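PDB 1RT8: fimbrin from Schizosaccharomyces pombe, which binds and crosslinks actin filaments, associates with actin structures that develop and maintain cell polarity, and acts in cytokinesis, mating and spore formation. Local coordinates for residues S432-V444 with I495-I507. Sequence-based numbering, arbitrary orientation.
Sequences SFRDPSISTGVFV and IVAVRPRLVLHFI
The backbones come closest where the 3-10 turn at Ser-439 passes Val-496, their CA atoms 4.0 Å apart, and Val-496 CA makes a CH...O contact with Ser-439 O. A second such contact runs from Pro-500 CA to Phe-433 O, 3.5 Å away; this buried carbonyl oxygen has no conventional hydrogen-bond partner in the model. Phe-433 buries more surface than any other residue of the contact. With CG set beside its backbone N and anti to the carbonyl carbon (chi1 -69°), its ring lies along the first turns of helix 500-511, touching Val-503 through CD2, the CB and CG of Leu-504 through CD1, and Ile-507 CG1 through CE2 at 3.6 Å. With alanine in place of this ring, Val-503, Leu-504 and Ile-507 would probably lose their shared aromatic partner, leaving a gap beside the helix. At the start of the helix the side chain of Arg-434 crosses Pro-500 at about a right angle, Arg-434 CG lying 3.6 Å from Pro-500 CB. Val-498, at the Schellman motif that ends helix 492-496, splits its two methyls: CG1 meets the carbonyl oxygens of Phe-433 and Asp-435, while CG2 packs 3.5 Å from Ser-439 N. Pro-436 O takes bonds from both N and OG of Ser-439, the hydroxyl lying 2.9 Å away, which fixes the turn that Val-498 packs against. Farther along, Ile-438 CG2 meets Ile-495 CG2, and Val-444 CG1 touches both Ile-495 CD1 and, at 3.7 Å, Phe-506 CE2; Ile-495 CD1 also sits over the centre of one face of the Phe-506 ring. The contact joins segment 432-444 to the C-terminal helices within the fourth calponin-homology domain, in the second actin-binding region. Helix 467-483 borders it at Val-444 and Val-496, helix 410-421 receives Leu-504, and Pro-500 touches Glu-282 of helix 282-296.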
loop_
_atom_site.group_PDB
_atom_site.type_symbol
_atom_site.label_atom_id
_atom_site.label_comp_id
_atom_site.label_asym_id
_atom_site.label_seq_id
_atom_site.Cartn_x
_atom_site.Cartn_y
_atom_site.Cartn_z
ATOM N N SER A 432 -17.264 -17.154 18.709
ATOM C CA SER A 432 -17.638 -16.311 17.581
ATOM C C SER A 432 -16.446 -15.432 17.233
ATOM O O SER A 432 -15.454 -15.426 17.949
ATOM C CB SER A 432 -18.809 -15.416 17.972
ATOM O OG SER A 432 -18.368 -14.423 18.880
ATOM N N PHE A 433 -16.557 -14.661 16.155
ATOM C CA PHE A 433 -15.464 -13.794 15.751
ATOM C C PHE A 433 -15.291 -12.607 16.699
ATOM O O PHE A 433 -14.521 -11.690 16.423
ATOM C CB PHE A 433 -15.685 -13.315 14.313
ATOM C CG PHE A 433 -15.556 -14.408 13.285
ATOM C CD1 PHE A 433 -16.363 -14.413 12.153
ATOM C CD2 PHE A 433 -14.626 -15.435 13.449
ATOM C CE1 PHE A 433 -16.248 -15.427 11.197
ATOM C CE2 PHE A 433 -14.509 -16.449 12.497
ATOM C CZ PHE A 433 -15.326 -16.441 11.369
ATOM N N ARG A 434 -16.009 -12.637 17.819
ATOM C CA ARG A 434 -15.913 -11.581 18.826
ATOM C C ARG A 434 -15.286 -12.152 20.093
ATOM O O ARG A 434 -15.110 -11.446 21.083
ATOM C CB ARG A 434 -17.303 -11.031 19.173
ATOM C CG ARG A 434 -17.986 -10.298 18.037
ATOM C CD ARG A 434 -19.424 -9.919 18.387
ATOM N NE ARG A 434 -20.390 -10.717 17.633
ATOM C CZ ARG A 434 -20.680 -11.987 17.893
ATOM N NH1 ARG A 434 -20.085 -12.612 18.897
ATOM N NH2 ARG A 434 -21.544 -12.642 17.131
ATOM N N ASP A 435 -14.954 -13.437 20.051
ATOM C CA ASP A 435 -14.378 -14.129 21.205
ATOM C C ASP A 435 -12.999 -13.592 21.597
ATOM O O ASP A 435 -12.066 -13.620 20.802
ATOM C CB ASP A 435 -14.282 -15.630 20.906
ATOM C CG ASP A 435 -13.926 -16.452 22.130
ATOM O OD1 ASP A 435 -13.064 -16.012 22.920
ATOM O OD2 ASP A 435 -14.496 -17.555 22.286
ATOM N N PRO A 436 -12.859 -13.110 22.844
ATOM C CA PRO A 436 -11.612 -12.556 23.390
ATOM C C PRO A 436 -10.380 -13.443 23.209
ATOM O O PRO A 436 -9.277 -12.937 23.017
ATOM C CB PRO A 436 -11.946 -12.344 24.866
ATOM C CG PRO A 436 -13.424 -12.034 24.826
ATOM C CD PRO A 436 -13.932 -13.076 23.858
ATOM N N SER A 437 -10.563 -14.759 23.282
ATOM C CA SER A 437 -9.445 -15.687 23.119
ATOM C C SER A 437 -8.679 -15.456 21.807
ATOM O O SER A 437 -7.468 -15.669 21.742
ATOM C CB SER A 437 -9.943 -17.136 23.174
ATOM O OG SER A 437 -10.759 -17.449 22.052
ATOM N N ILE A 438 -9.381 -15.013 20.767
ATOM C CA ILE A 438 -8.751 -14.761 19.467
ATOM C C ILE A 438 -7.543 -13.822 19.553
ATOM O O ILE A 438 -6.675 -13.843 18.680
ATOM C CB ILE A 438 -9.789 -14.171 18.463
ATOM C CG1 ILE A 438 -10.789 -15.260 18.070
ATOM C CG2 ILE A 438 -9.085 -13.599 17.227
ATOM C CD1 ILE A 438 -11.986 -14.754 17.269
ATOM N N SER A 439 -7.481 -13.023 20.621
ATOM C CA SER A 439 -6.396 -12.054 20.818
ATOM C C SER A 439 -4.974 -12.619 20.841
ATOM O O SER A 439 -4.024 -11.936 20.453
ATOM C CB SER A 439 -6.633 -11.258 22.110
ATOM O OG SER A 439 -6.541 -12.089 23.256
ATOM N N THR A 440 -4.824 -13.859 21.286
ATOM C CA THR A 440 -3.506 -14.485 21.377
ATOM C C THR A 440 -2.911 -14.768 19.999
ATOM O O THR A 440 -1.702 -14.969 19.858
ATOM C CB THR A 440 -3.583 -15.804 22.170
ATOM O OG1 THR A 440 -4.321 -16.773 21.417
ATOM C CG2 THR A 440 -4.299 -15.583 23.496
ATOM N N GLY A 441 -3.774 -14.790 18.984
ATOM C CA GLY A 441 -3.322 -15.048 17.631
ATOM C C GLY A 441 -3.056 -16.511 17.349
ATOM O O GLY A 441 -2.644 -16.860 16.246
ATOM N N VAL A 442 -3.292 -17.368 18.336
ATOM C CA VAL A 442 -3.061 -18.802 18.185
ATOM C C VAL A 442 -4.149 -19.454 17.331
ATOM O O VAL A 442 -3.858 -20.272 16.459
ATOM C CB VAL A 442 -3.017 -19.498 19.556
ATOM C CG1 VAL A 442 -2.784 -20.993 19.381
ATOM C CG2 VAL A 442 -1.916 -18.891 20.400
ATOM N N PHE A 443 -5.402 -19.092 17.593
ATOM C CA PHE A 443 -6.521 -19.631 16.832
ATOM C C PHE A 443 -6.317 -19.485 15.320
ATOM O O PHE A 443 -6.507 -20.449 14.577
ATOM C CB PHE A 443 -7.825 -18.934 17.223
ATOM C CG PHE A 443 -9.014 -19.433 16.468
ATOM C CD1 PHE A 443 -9.503 -20.717 16.688
ATOM C CD2 PHE A 443 -9.624 -18.637 15.503
ATOM C CE1 PHE A 443 -10.587 -21.203 15.953
ATOM C CE2 PHE A 443 -10.700 -19.111 14.769
ATOM C CZ PHE A 443 -11.186 -20.398 14.992
ATOM N N VAL A 444 -5.934 -18.291 14.858
ATOM C CA VAL A 444 -5.736 -18.097 13.422
ATOM C C VAL A 444 -4.613 -18.973 12.869
ATOM O O VAL A 444 -4.694 -19.449 11.738
ATOM C CB VAL A 444 -5.498 -16.603 13.047
ATOM C CG1 VAL A 444 -6.765 -15.797 13.364
ATOM C CG2 VAL A 444 -4.277 -16.031 13.786
ATOM N N ILE A 495 -6.317 -8.487 14.571
ATOM C CA ILE A 495 -6.624 -9.791 15.149
ATOM C C ILE A 495 -6.380 -9.745 16.670
ATOM O O ILE A 495 -7.226 -10.181 17.456
ATOM C CB ILE A 495 -5.742 -10.894 14.508
ATOM C CG1 ILE A 495 -6.216 -11.162 13.072
ATOM C CG2 ILE A 495 -5.781 -12.164 15.349
ATOM C CD1 ILE A 495 -5.293 -12.087 12.301
ATOM N N VAL A 496 -5.236 -9.200 17.081
ATOM C CA VAL A 496 -4.903 -9.104 18.510
ATOM C C VAL A 496 -5.982 -8.334 19.293
ATOM O O VAL A 496 -6.324 -8.704 20.425
ATOM C CB VAL A 496 -3.518 -8.433 18.717
ATOM C CG1 VAL A 496 -3.250 -8.196 20.213
ATOM C CG2 VAL A 496 -2.435 -9.316 18.125
ATOM N N ALA A 497 -6.529 -7.286 18.680
ATOM C CA ALA A 497 -7.570 -6.481 19.303
ATOM C C ALA A 497 -8.967 -7.090 19.072
ATOM O O ALA A 497 -9.974 -6.569 19.551
ATOM C CB ALA A 497 -7.517 -5.053 18.744
ATOM N N VAL A 498 -9.014 -8.186 18.325
ATOM C CA VAL A 498 -10.258 -8.882 18.015
ATOM C C VAL A 498 -11.365 -7.979 17.470
ATOM O O VAL A 498 -12.466 -7.931 18.015
ATOM C CB VAL A 498 -10.805 -9.634 19.252
ATOM C CG1 VAL A 498 -11.906 -10.596 18.825
ATOM C CG2 VAL A 498 -9.680 -10.391 19.939
ATOM N N ARG A 499 -11.062 -7.251 16.402
ATOM C CA ARG A 499 -12.042 -6.377 15.772
ATOM C C ARG A 499 -12.842 -7.338 14.893
ATOM O O ARG A 499 -12.394 -7.733 13.824
ATOM C CB ARG A 499 -11.304 -5.299 14.978
ATOM C CG ARG A 499 -10.477 -4.414 15.928
ATOM C CD ARG A 499 -9.490 -3.449 15.256
ATOM N NE ARG A 499 -8.945 -2.527 16.257
ATOM C CZ ARG A 499 -7.658 -2.231 16.396
ATOM N NH1 ARG A 499 -6.752 -2.779 15.590
ATOM N NH2 ARG A 499 -7.273 -1.398 17.359
ATOM N N PRO A 500 -14.036 -7.739 15.361
ATOM C CA PRO A 500 -14.960 -8.673 14.703
ATOM C C PRO A 500 -15.099 -8.660 13.188
ATOM O O PRO A 500 -14.956 -9.701 12.559
ATOM C CB PRO A 500 -16.287 -8.431 15.432
ATOM C CG PRO A 500 -16.137 -7.048 15.984
ATOM C CD PRO A 500 -14.722 -7.042 16.461
ATOM N N ARG A 501 -15.393 -7.509 12.596
ATOM C CA ARG A 501 -15.533 -7.454 11.144
ATOM C C ARG A 501 -14.215 -7.737 10.437
ATOM O O ARG A 501 -14.193 -8.333 9.355
ATOM C CB ARG A 501 -16.039 -6.087 10.699
ATOM C CG ARG A 501 -17.417 -5.747 11.204
ATOM C CD ARG A 501 -17.760 -4.346 10.791
ATOM N NE ARG A 501 -19.144 -4.033 11.079
ATOM C CZ ARG A 501 -19.656 -2.811 11.012
ATOM N NH1 ARG A 501 -18.885 -1.787 10.672
ATOM N NH2 ARG A 501 -20.942 -2.620 11.270
ATOM N N LEU A 502 -13.118 -7.305 11.041
ATOM C CA LEU A 502 -11.825 -7.510 10.421
ATOM C C LEU A 502 -11.395 -8.959 10.580
ATOM O O LEU A 502 -10.732 -9.509 9.702
ATOM C CB LEU A 502 -10.799 -6.536 11.007
ATOM C CG LEU A 502 -11.248 -5.066 10.917
ATOM C CD1 LEU A 502 -10.118 -4.117 11.343
ATOM C CD2 LEU A 502 -11.674 -4.746 9.490
ATOM N N VAL A 503 -11.789 -9.587 11.683
ATOM C CA VAL A 503 -11.453 -10.990 11.875
ATOM C C VAL A 503 -12.227 -11.800 10.835
ATOM O O VAL A 503 -11.689 -12.721 10.229
ATOM C CB VAL A 503 -11.840 -11.503 13.285
ATOM C CG1 VAL A 503 -11.771 -13.041 13.319
ATOM C CG2 VAL A 503 -10.894 -10.913 14.341
ATOM N N LEU A 504 -13.487 -11.447 10.613
ATOM C CA LEU A 504 -14.299 -12.185 9.647
ATOM C C LEU A 504 -13.735 -12.037 8.236
ATOM O O LEU A 504 -13.717 -13.004 7.472
ATOM C CB LEU A 504 -15.769 -11.734 9.720
ATOM C CG LEU A 504 -16.796 -12.563 8.921
ATOM C CD1 LEU A 504 -18.209 -12.403 9.501
ATOM C CD2 LEU A 504 -16.749 -12.145 7.474
ATOM N N HIS A 505 -13.261 -10.839 7.890
ATOM C CA HIS A 505 -12.656 -10.599 6.572
ATOM C C HIS A 505 -11.464 -11.541 6.369
ATOM O O HIS A 505 -11.291 -12.124 5.304
ATOM C CB HIS A 505 -12.187 -9.140 6.463
ATOM C CG HIS A 505 -11.238 -8.874 5.328
ATOM N ND1 HIS A 505 -9.880 -8.715 5.514
ATOM C CD2 HIS A 505 -11.454 -8.721 3.998
ATOM C CE1 HIS A 505 -9.300 -8.476 4.349
ATOM N NE2 HIS A 505 -10.234 -8.476 3.414
ATOM N N PHE A 506 -10.649 -11.682 7.404
ATOM C CA PHE A 506 -9.473 -12.548 7.356
ATOM C C PHE A 506 -9.887 -14.011 7.117
ATOM O O PHE A 506 -9.364 -14.677 6.226
ATOM C CB PHE A 506 -8.708 -12.426 8.678
ATOM C CG PHE A 506 -7.530 -13.354 8.792
ATOM C CD1 PHE A 506 -6.340 -13.072 8.136
ATOM C CD2 PHE A 506 -7.617 -14.512 9.557
ATOM C CE1 PHE A 506 -5.244 -13.930 8.241
ATOM C CE2 PHE A 506 -6.528 -15.379 9.669
ATOM C CZ PHE A 506 -5.339 -15.087 9.008
ATOM N N ILE A 507 -10.829 -14.498 7.920
ATOM C CA ILE A 507 -11.302 -15.870 7.791
ATOM C C ILE A 507 -11.914 -16.094 6.413
ATOM O O ILE A 507 -11.687 -17.126 5.771
ATOM C CB ILE A 507 -12.343 -16.201 8.878
ATOM C CG1 ILE A 507 -11.683 -16.143 10.254
ATOM C CG2 ILE A 507 -12.931 -17.589 8.647
ATOM C CD1 ILE A 507 -10.500 -17.088 10.409
#